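Uncharacterized protein (Leptospira interrogans serogroup Icterohaemorrhagiae serovar copenhageni, PDB 6OE6) is a putative lipoprotein of unknown function, built as an all-beta domain from two packed sheets. Local coordinates at residues A[13-24]-A[48-61]. Numbering follows the deposited sequence. Where two conformers were deposited one is given.
Sequences TGEFGWVLLDEE and FPDDKTICYIYRFS. With FMT (formic acid), chain D.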
loop_
_atom_site.group_PDB
_atom_site.type_symbol
_atom_site.label_atom_id
_atom_site.label_comp_id
_atom_site.label_asym_id
_atom_site.label_seq_id
_atom_site.Cartn_x
_atom_site.Cartn_y
_atom_site.Cartn_z
ATOM N N THR A 13 6.492 1.070 -16.274
ATOM C CA THR A 13 6.259 1.080 -14.833
ATOM C C THR A 13 4.766 1.215 -14.515
ATOM O O THR A 13 4.043 1.957 -15.183
ATOM C CB THR A 13 7.046 2.222 -14.148
ATOM O OG1 THR A 13 6.689 2.297 -12.762
ATOM C CG2 THR A 13 6.761 3.561 -14.825
ATOM N N GLY A 14 4.305 0.478 -13.505
ATOM C CA GLY A 14 2.917 0.522 -13.096
ATOM C C GLY A 14 2.636 1.696 -12.180
ATOM O O GLY A 14 3.493 2.542 -11.921
ATOM N N GLU A 15 1.409 1.738 -11.663
ATOM C CA GLU A 15 0.972 2.854 -10.829
ATOM C C GLU A 15 0.174 2.347 -9.643
ATOM O O GLU A 15 -0.672 1.462 -9.805
ATOM C CB GLU A 15 0.079 3.837 -11.601
ATOM C CG GLU A 15 0.804 4.703 -12.615
ATOM C CD GLU A 15 -0.146 5.633 -13.354
ATOM O OE1 GLU A 15 -1.328 5.259 -13.531
ATOM O OE2 GLU A 15 0.290 6.739 -13.749
ATOM N N PHE A 16 0.413 2.944 -8.471
ATOM C CA PHE A 16 -0.411 2.719 -7.281
ATOM C C PHE A 16 -1.378 3.883 -7.078
ATOM O O PHE A 16 -1.021 5.047 -7.296
ATOM C CB PHE A 16 0.443 2.567 -6.021
ATOM C CG PHE A 16 1.255 1.304 -5.974
ATOM C CD1 PHE A 16 0.704 0.139 -5.465
ATOM C CD2 PHE A 16 2.579 1.295 -6.404
ATOM C CE1 PHE A 16 1.442 -1.048 -5.400
ATOM C CE2 PHE A 16 3.342 0.140 -6.341
ATOM C CZ PHE A 16 2.766 -1.056 -5.845
ATOM N N GLY A 17 -2.609 3.560 -6.661
ATOM C CA GLY A 17 -3.578 4.568 -6.293
ATOM C C GLY A 17 -4.199 4.204 -4.958
ATOM O O GLY A 17 -4.213 3.042 -4.565
ATOM N N TRP A 18 -4.721 5.220 -4.263
ATOM C CA TRP A 18 -5.158 5.040 -2.884
ATOM C C TRP A 18 -6.435 5.810 -2.605
ATOM O O TRP A 18 -6.680 6.872 -3.184
ATOM C CB TRP A 18 -4.079 5.500 -1.885
ATOM C CG TRP A 18 -2.708 5.028 -2.278
ATOM C CD1 TRP A 18 -1.879 5.589 -3.217
ATOM C CD2 TRP A 18 -2.019 3.889 -1.764
ATOM N NE1 TRP A 18 -0.716 4.869 -3.309
ATOM C CE2 TRP A 18 -0.775 3.820 -2.421
ATOM C CE3 TRP A 18 -2.331 2.921 -0.806
ATOM C CZ2 TRP A 18 0.155 2.813 -2.156
ATOM C CZ3 TRP A 18 -1.401 1.927 -0.539
ATOM C CH2 TRP A 18 -0.175 1.881 -1.212
ATOM N N VAL A 19 -7.235 5.278 -1.683
ATOM C CA VAL A 19 -8.345 6.030 -1.098
ATOM C C VAL A 19 -8.509 5.551 0.336
ATOM O O VAL A 19 -8.270 4.379 0.637
ATOM C CB VAL A 19 -9.654 5.889 -1.915
ATOM C CG1 VAL A 19 -10.123 4.436 -1.981
ATOM C CG2 VAL A 19 -10.742 6.757 -1.322
ATOM N N LEU A 20 -8.851 6.476 1.232
ATOM C CA LEU A 20 -9.069 6.156 2.636
ATOM C C LEU A 20 -10.565 6.028 2.893
ATOM O O LEU A 20 -11.336 6.910 2.499
ATOM C CB LEU A 20 -8.467 7.233 3.536
ATOM C CG LEU A 20 -6.963 7.449 3.484
ATOM C CD1 LEU A 20 -6.567 8.573 4.411
ATOM C CD2 LEU A 20 -6.264 6.152 3.903
ATOM N N LEU A 21 -10.970 4.941 3.560
ATOM C CA LEU A 21 -12.380 4.627 3.778
ATOM C C LEU A 21 -12.713 4.596 5.262
ATOM O O LEU A 21 -11.986 4.004 6.063
ATOM C CB LEU A 21 -12.744 3.282 3.158
ATOM C CG LEU A 21 -13.097 3.226 1.677
ATOM C CD1 LEU A 21 -14.050 2.051 1.452
ATOM C CD2 LEU A 21 -13.715 4.531 1.205
ATOM N N ASP A 22 -13.835 5.207 5.629
ATOM C CA ASP A 22 -14.344 5.070 6.983
ATOM C C ASP A 22 -15.288 3.879 7.019
ATOM O O ASP A 22 -16.271 3.844 6.271
ATOM C CB ASP A 22 -15.071 6.332 7.440
ATOM C CG ASP A 22 -15.260 6.367 8.938
ATOM O OD1 ASP A 22 -14.452 7.030 9.620
ATOM O OD2 ASP A 22 -16.193 5.705 9.435
ATOM N N GLU A 23 -14.991 2.909 7.884
ATOM C CA GLU A 23 -15.831 1.721 7.984
ATOM C C GLU A 23 -17.267 2.105 8.334
ATOM O O GLU A 23 -18.186 1.917 7.527
ATOM C CB GLU A 23 -15.240 0.747 9.008
ATOM C CG GLU A 23 -13.897 0.132 8.586
ATOM C CD GLU A 23 -14.022 -0.834 7.409
ATOM O OE1 GLU A 23 -15.160 -1.255 7.094
ATOM O OE2 GLU A 23 -12.980 -1.182 6.800
ATOM N N GLU A 24 -17.466 2.681 9.518
ATOM C CA GLU A 24 -18.766 3.215 9.934
ATOM C C GLU A 24 -19.911 2.219 9.733
ATOM O O GLU A 24 -20.596 1.841 10.683
ATOM C CB GLU A 24 -19.071 4.513 9.178
ATOM N N PHE A 48 -0.613 7.802 6.064
ATOM C CA PHE A 48 -2.006 7.436 6.298
ATOM C C PHE A 48 -2.299 7.371 7.798
ATOM O O PHE A 48 -1.420 7.041 8.612
ATOM C CB PHE A 48 -2.322 6.075 5.653
ATOM C CG PHE A 48 -2.075 6.023 4.155
ATOM C CD1 PHE A 48 -2.455 7.073 3.329
ATOM C CD2 PHE A 48 -1.481 4.906 3.568
ATOM C CE1 PHE A 48 -2.235 7.028 1.956
ATOM C CE2 PHE A 48 -1.261 4.857 2.201
ATOM C CZ PHE A 48 -1.636 5.917 1.392
ATOM N N PRO A 49 -3.518 7.693 8.209
ATOM C CA PRO A 49 -3.884 7.589 9.621
ATOM C C PRO A 49 -4.198 6.144 9.978
ATOM O O PRO A 49 -4.380 5.300 9.109
ATOM C CB PRO A 49 -5.142 8.461 9.707
ATOM C CG PRO A 49 -5.795 8.219 8.367
ATOM C CD PRO A 49 -4.650 8.126 7.371
ATOM N N ASP A 50 -4.291 5.882 11.284
ATOM C CA ASP A 50 -4.560 4.531 11.776
ATOM C C ASP A 50 -6.045 4.263 11.989
ATOM O O ASP A 50 -6.407 3.211 12.535
ATOM C CB ASP A 50 -3.793 4.276 13.081
ATOM C CG ASP A 50 -4.387 5.005 14.290
ATOM O OD1 ASP A 50 -5.165 5.976 14.145
ATOM O OD2 ASP A 50 -4.062 4.589 15.418
ATOM N N ASP A 51 -6.918 5.187 11.591
ATOM C CA ASP A 51 -8.337 5.019 11.868
ATOM C C ASP A 51 -9.190 5.001 10.604
ATOM O O ASP A 51 -10.419 5.165 10.688
ATOM C CB ASP A 51 -8.815 6.101 12.841
ATOM C CG ASP A 51 -8.711 7.504 12.277
ATOM O OD1 ASP A 51 -8.173 7.695 11.173
ATOM O OD2 ASP A 51 -9.200 8.439 12.956
ATOM N N LYS A 52 -8.559 4.823 9.447
ATOM C CA LYS A 52 -9.252 4.665 8.178
ATOM C C LYS A 52 -8.717 3.431 7.471
ATOM O O LYS A 52 -7.535 3.093 7.583
ATOM C CB LYS A 52 -9.067 5.883 7.258
ATOM C CG LYS A 52 -9.572 7.202 7.838
ATOM C CD LYS A 52 -11.081 7.230 7.965
ATOM C CE LYS A 52 -11.559 8.602 8.434
ATOM N NZ LYS A 52 -13.040 8.673 8.612
ATOM N N THR A 53 -9.598 2.759 6.741
ATOM C CA THR A 53 -9.154 1.597 5.981
ATOM C C THR A 53 -8.420 2.085 4.737
ATOM O O THR A 53 -8.909 2.961 4.020
ATOM C CB THR A 53 -10.354 0.697 5.656
ATOM O OG1 THR A 53 -10.826 0.105 6.878
ATOM C CG2 THR A 53 -9.965 -0.437 4.701
ATOM N N ILE A 54 -7.208 1.571 4.525
ATOM C CA ILE A 54 -6.329 2.023 3.447
ATOM C C ILE A 54 -6.614 1.142 2.241
ATOM O O ILE A 54 -6.295 -0.048 2.265
ATOM C CB ILE A 54 -4.859 1.926 3.849
ATOM C CG1 ILE A 54 -4.560 2.804 5.099
ATOM C CG2 ILE A 54 -3.935 2.265 2.619
ATOM C CD1 ILE A 54 -3.254 2.429 5.863
ATOM N N CYS A 55 -7.214 1.709 1.195
ATOM C CA CYS A 55 -7.576 0.954 -0.007
ATOM C C CYS A 55 -6.622 1.301 -1.139
ATOM O O CYS A 55 -6.364 2.482 -1.393
ATOM C CB CYS A 55 -9.008 1.260 -0.447
ATOM S SG CYS A 55 -10.233 1.034 0.848
ATOM N N TYR A 56 -6.098 0.286 -1.821
ATOM C CA TYR A 56 -5.190 0.544 -2.926
ATOM C C TYR A 56 -5.685 -0.105 -4.207
ATOM O O TYR A 56 -6.492 -1.051 -4.221
ATOM C CB TYR A 56 -3.738 0.073 -2.625
ATOM C CG TYR A 56 -3.594 -1.436 -2.708
ATOM C CD1 TYR A 56 -3.276 -2.063 -3.912
ATOM C CD2 TYR A 56 -3.783 -2.223 -1.593
ATOM C CE1 TYR A 56 -3.177 -3.441 -3.996
ATOM C CE2 TYR A 56 -3.688 -3.591 -1.664
ATOM C CZ TYR A 56 -3.376 -4.197 -2.866
ATOM O OH TYR A 56 -3.290 -5.575 -2.916
ATOM N N ILE A 57 -5.206 0.461 -5.301
ATOM C CA ILE A 57 -5.329 -0.144 -6.613
ATOM C C ILE A 57 -3.924 -0.174 -7.193
ATOM O O ILE A 57 -3.104 0.711 -6.912
ATOM C CB ILE A 57 -6.317 0.638 -7.511
ATOM C CG1 ILE A 57 -6.637 -0.154 -8.774
ATOM C CG2 ILE A 57 -5.774 2.026 -7.854
ATOM C CD1 ILE A 57 -7.819 0.406 -9.566
ATOM N N TYR A 58 -3.616 -1.222 -7.956
ATOM C CA TYR A 58 -2.381 -1.251 -8.734
ATOM C C TYR A 58 -2.710 -1.467 -10.201
ATOM O O TYR A 58 -3.387 -2.437 -10.548
ATOM C CB TYR A 58 -1.410 -2.340 -8.249
ATOM C CG TYR A 58 -0.104 -2.311 -9.012
ATOM C CD1 TYR A 58 0.808 -1.283 -8.824
ATOM C CD2 TYR A 58 0.200 -3.283 -9.953
ATOM C CE1 TYR A 58 1.993 -1.241 -9.534
ATOM C CE2 TYR A 58 1.380 -3.249 -10.661
ATOM C CZ TYR A 58 2.275 -2.229 -10.448
ATOM O OH TYR A 58 3.449 -2.184 -11.160
ATOM N N ARG A 59 -2.231 -0.573 -11.058
ATOM C CA ARG A 59 -2.428 -0.710 -12.499
ATOM C C ARG A 59 -1.125 -1.183 -13.125
ATOM O O ARG A 59 -0.106 -0.488 -13.043
ATOM C CB ARG A 59 -2.884 0.599 -13.137
ATOM C CG ARG A 59 -3.163 0.435 -14.649
ATOM C CD ARG A 59 -3.971 1.583 -15.240
ATOM N NE ARG A 59 -4.890 2.168 -14.268
ATOM C CZ ARG A 59 -4.936 3.461 -13.963
ATOM N NH1 ARG A 59 -4.128 4.320 -14.574
ATOM N NH2 ARG A 59 -5.801 3.897 -13.057
ATOM N N PHE A 60 -1.163 -2.362 -13.744
ATOM C CA PHE A 60 0.023 -2.946 -14.348
ATOM C C PHE A 60 0.442 -2.165 -15.587
ATOM O O PHE A 60 -0.389 -1.683 -16.357
ATOM C CB PHE A 60 -0.223 -4.404 -14.734
ATOM C CG PHE A 60 -0.433 -5.312 -13.572
ATOM C CD1 PHE A 60 0.624 -6.039 -13.051
ATOM C CD2 PHE A 60 -1.686 -5.440 -12.994
ATOM C CE1 PHE A 60 0.441 -6.877 -11.974
ATOM C CE2 PHE A 60 -1.879 -6.277 -11.914
ATOM C CZ PHE A 60 -0.810 -6.991 -11.398
ATOM N N SER A 61 1.757 -2.061 -15.784
ATOM C CA SER A 61 2.280 -1.408 -16.977
ATOM C C SER A 61 2.099 -2.239 -18.243
ATOM O O SER A 61 2.183 -1.682 -19.343
ATOM C CB SER A 61 3.763 -1.086 -16.798
ATOM O OG SER A 61 4.532 -2.276 -16.784
HETATM C C FMT D . -4.931 -6.896 0.253
HETATM O O1 FMT D . -6.137 -6.860 0.451
HETATM O O2 FMT D . -4.452 -6.775 -0.874
HETATM O O HOH W 1 -12.445 3.288 9.764
#
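Trp18 is gripped on both faces by residues of 48-61. Phe48 CZ lies 3.6 Å above the indole plane on one side; on the opposite side Tyr56 CB makes a CH-pi contact, 3.6 Å from Trp18 CZ3, while Ile54 CG2 meets the ring edge. One step along the same face, Tyr58 sets CD1 over the centre of the Phe16 ring, 3.5 Å from Phe16 CE1, with the two planes inclined at 49°. With chi1 at -177°, CG opposite the backbone N, the Tyr58 ring leans over the neighbouring strand toward Phe16 and Gly14, whose CA comes 3.4 Å from Tyr58 OH. At the far end Leu20 CD1 abuts the Pro49 ring at CD, 3.6 Å away. The other face is more mixed: Cys55 touches Val19 and Leu21, and Glu15 lies alongside Arg59, its OE1 forming a 3.1 Å salt bridge with Arg59 NH1.

Antiparallel pairing from Glu15-Arg59 to Leu21-Thr53 positions the side chains of strands 15-21 and 53-59; its hydrogen-bonded pairs each exchange two backbone bonds. Phe48 comes instead from strand 47-49 of the second sheet, bonded through its backbone to Leu127 and Arg129. Further out, Trp18 NE1 binds Thr42 O, Tyr58 OH binds Asp122, and Val124 and Leu112 pack against Phe16 and Trp18. Strands 15-21 and 53-59 thus form the centre of an antiparallel sheet whose aromatic face packs on a second sheet, as in a beta sandwich.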